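Local coordinates for protein putative esterase aq_1494 (Aquifex aeolicus, PDB 2EGR) that is a putative esterase of the 4-hydroxybenzoyl-CoA thioesterase family and probably hydrolyses fatty acyl-CoA thioesters, at residues Phe85-Tyr91 against Ala103-Met109. Residues are numbered along the deposited sequence.
Sequences FTFTFSY and ANTKHCM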
loop_
_atom_site.group_PDB
_atom_site.type_symbol
_atom_site.label_atom_id
_atom_site.label_comp_id
_atom_site.label_asym_id
_atom_site.label_seq_id
_atom_site.Cartn_x
_atom_site.Cartn_y
_atom_site.Cartn_z
ATOM N N PHE A 85 4.128 5.009 31.028
ATOM C CA PHE A 85 4.871 5.057 29.770
ATOM C C PHE A 85 4.153 4.545 28.522
ATOM O O PHE A 85 4.532 4.921 27.413
ATOM C CB PHE A 85 6.203 4.310 29.919
ATOM C CG PHE A 85 7.200 5.019 30.785
ATOM C CD1 PHE A 85 7.938 6.091 30.288
ATOM C CD2 PHE A 85 7.402 4.613 32.100
ATOM C CE1 PHE A 85 8.858 6.755 31.098
ATOM C CE2 PHE A 85 8.318 5.275 32.909
ATOM C CZ PHE A 85 9.047 6.335 32.409
ATOM N N THR A 86 3.164 3.672 28.705
ATOM C CA THR A 86 2.533 2.953 27.590
ATOM C C THR A 86 1.006 2.991 27.644
ATOM O O THR A 86 0.430 3.311 28.682
ATOM C CB THR A 86 2.982 1.447 27.527
ATOM O OG1 THR A 86 2.319 0.687 28.537
ATOM C CG2 THR A 86 4.505 1.295 27.671
ATOM N N PHE A 87 0.369 2.655 26.518
ATOM C CA PHE A 87 -1.071 2.407 26.467
ATOM C C PHE A 87 -1.397 1.364 25.417
ATOM O O PHE A 87 -0.619 1.186 24.461
ATOM C CB PHE A 87 -1.862 3.703 26.213
ATOM C CG PHE A 87 -1.456 4.449 24.958
ATOM C CD1 PHE A 87 -2.173 4.284 23.772
ATOM C CD2 PHE A 87 -0.391 5.355 24.986
ATOM C CE1 PHE A 87 -1.816 5.016 22.623
ATOM C CE2 PHE A 87 -0.013 6.073 23.840
ATOM C CZ PHE A 87 -0.735 5.898 22.653
ATOM N N THR A 88 -2.521 0.681 25.616
ATOM C CA THR A 88 -2.968 -0.460 24.796
ATOM C C THR A 88 -4.410 -0.232 24.355
ATOM O O THR A 88 -5.291 0.023 25.195
ATOM C CB THR A 88 -2.858 -1.824 25.572
ATOM O OG1 THR A 88 -1.505 -2.018 25.965
ATOM C CG2 THR A 88 -3.276 -3.023 24.721
ATOM N N PHE A 89 -4.645 -0.283 23.039
ATOM C CA PHE A 89 -5.992 -0.285 22.514
ATOM C C PHE A 89 -6.424 -1.669 22.093
ATOM O O PHE A 89 -5.598 -2.461 21.607
ATOM C CB PHE A 89 -6.126 0.637 21.279
ATOM C CG PHE A 89 -6.006 2.097 21.579
ATOM C CD1 PHE A 89 -7.015 2.776 22.252
ATOM C CD2 PHE A 89 -4.903 2.815 21.129
ATOM C CE1 PHE A 89 -6.897 4.163 22.495
ATOM C CE2 PHE A 89 -4.782 4.195 21.360
ATOM C CZ PHE A 89 -5.770 4.864 22.053
ATOM N N SER A 90 -7.715 -1.948 22.266
ATOM C CA SER A 90 -8.349 -3.114 21.674
ATOM C C SER A 90 -9.319 -2.660 20.590
ATOM O O SER A 90 -9.799 -1.512 20.600
ATOM C CB SER A 90 -9.016 -4.039 22.709
ATOM O OG SER A 90 -10.322 -3.631 23.064
ATOM N N TYR A 91 -9.535 -3.527 19.618
ATOM C CA TYR A 91 -10.348 -3.199 18.462
ATOM C C TYR A 91 -11.205 -4.397 18.164
ATOM O O TYR A 91 -10.728 -5.563 18.240
ATOM C CB TYR A 91 -9.504 -2.888 17.190
ATOM C CG TYR A 91 -8.362 -1.945 17.365
ATOM C CD1 TYR A 91 -8.477 -0.617 17.029
ATOM C CD2 TYR A 91 -7.151 -2.390 17.837
ATOM C CE1 TYR A 91 -7.409 0.258 17.178
ATOM C CE2 TYR A 91 -6.083 -1.540 17.996
ATOM C CZ TYR A 91 -6.212 -0.222 17.683
ATOM O OH TYR A 91 -5.136 0.570 17.828
ATOM N N ALA A 103 -8.462 -7.261 17.415
ATOM C CA ALA A 103 -7.069 -6.855 17.466
ATOM C C ALA A 103 -6.714 -6.037 18.696
ATOM O O ALA A 103 -7.598 -5.584 19.461
ATOM C CB ALA A 103 -6.736 -6.041 16.216
ATOM N N ASN A 104 -5.418 -5.794 18.837
ATOM C CA ASN A 104 -4.886 -4.928 19.855
ATOM C C ASN A 104 -3.523 -4.413 19.443
ATOM O O ASN A 104 -2.803 -5.089 18.658
ATOM C CB ASN A 104 -4.868 -5.631 21.224
ATOM C CG ASN A 104 -3.970 -6.867 21.262
ATOM O OD1 ASN A 104 -2.766 -6.750 21.453
ATOM N ND2 ASN A 104 -4.572 -8.049 21.178
ATOM N N THR A 105 -3.202 -3.235 19.958
ATOM C CA THR A 105 -1.947 -2.544 19.721
ATOM C C THR A 105 -1.468 -1.885 21.013
ATOM O O THR A 105 -2.263 -1.304 21.767
ATOM C CB THR A 105 -2.060 -1.472 18.620
ATOM O OG1 THR A 105 -3.029 -0.484 19.004
ATOM C CG2 THR A 105 -2.480 -2.105 17.273
ATOM N N LYS A 106 -0.163 -1.986 21.259
ATOM C CA LYS A 106 0.458 -1.348 22.412
ATOM C C LYS A 106 1.477 -0.324 21.945
ATOM O O LYS A 106 2.236 -0.556 20.960
ATOM C CB LYS A 106 1.084 -2.398 23.333
ATOM C CG LYS A 106 1.779 -1.816 24.534
ATOM C CD LYS A 106 2.466 -2.901 25.352
ATOM C CE LYS A 106 2.791 -2.383 26.748
ATOM N NZ LYS A 106 3.773 -3.287 27.415
ATOM N N HIS A 107 1.488 0.810 22.636
ATOM C CA HIS A 107 2.229 2.002 22.238
ATOM C C HIS A 107 3.010 2.617 23.389
ATOM O O HIS A 107 2.659 2.466 24.551
ATOM C CB HIS A 107 1.278 3.081 21.698
ATOM C CG HIS A 107 0.405 2.613 20.577
ATOM N ND1 HIS A 107 -0.772 1.924 20.788
ATOM C CD2 HIS A 107 0.557 2.699 19.240
ATOM C CE1 HIS A 107 -1.312 1.615 19.626
ATOM N NE2 HIS A 107 -0.516 2.059 18.669
ATOM N N CYS A 108 4.045 3.341 23.035
ATOM C CA CYS A 108 4.756 4.160 23.980
ATOM C C CYS A 108 5.033 5.476 23.288
ATOM O O CYS A 108 4.583 5.687 22.151
ATOM C CB CYS A 108 6.019 3.438 24.475
ATOM S SG CYS A 108 7.322 3.236 23.264
ATOM N N MET A 109 5.713 6.389 23.979
ATOM C CA MET A 109 5.915 7.726 23.459
ATOM C C MET A 109 7.360 8.179 23.537
ATOM O O MET A 109 8.106 7.812 24.460
ATOM C CB MET A 109 4.987 8.735 24.149
ATOM C CG MET A 109 3.513 8.593 23.752
ATOM S SD MET A 109 2.450 9.944 24.279
ATOM C CE MET A 109 0.942 9.066 24.276
#
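What stands out here is a strip of aromatic side chains, F87, F89 and Y91, lined up on one face of a beta hairpin together with H107, T105 and A103 from the other arm. The hairpin, strands 86-95 and 98-111, lies within the curved antiparallel sheet of a hotdog fold, and most of this strip meets helix 22-39, the long helix such a sheet wraps. Across the strip, the CB of H107 sits over the face of the F87 ring, 3.8 Å from its centroid, a CH-pi contact. The two rings themselves run nearly parallel, 19° apart, but are slid so far that they barely overlap, with centroids 5.1 Å apart. From the helix, R33 touches F89, T105 and H107, while F29 stacks on Y91 and touches A103; F87 packs instead against V54, L82 and I118.

From F87 to Y91 the backbone pairing is regular. Paired N–H···O bonds in both directions join F87 to H107, F89 to T105 and Y91 to A103, for example H107 N to F87 O at 2.8 Å and T105 N to F89 O at 3.0 Å. Between them fall the non-hydrogen-bonded pairs T88–K106 and S90–N104, whose side chains occupy the opposite, more open face. There the extended K106 chain lies along the threonines, its CG 3.6 Å from T88 OG1 and its CE 3.6 Å from T86 OG1, while S90 OG turns to E80 on strand 72-82.

Back on the helix side, Y91 OH hydrogen-bonds to R33 NH1 and also to T105 OG1, whose modelled position, 2.6 Å from Y91 OH, is less certain.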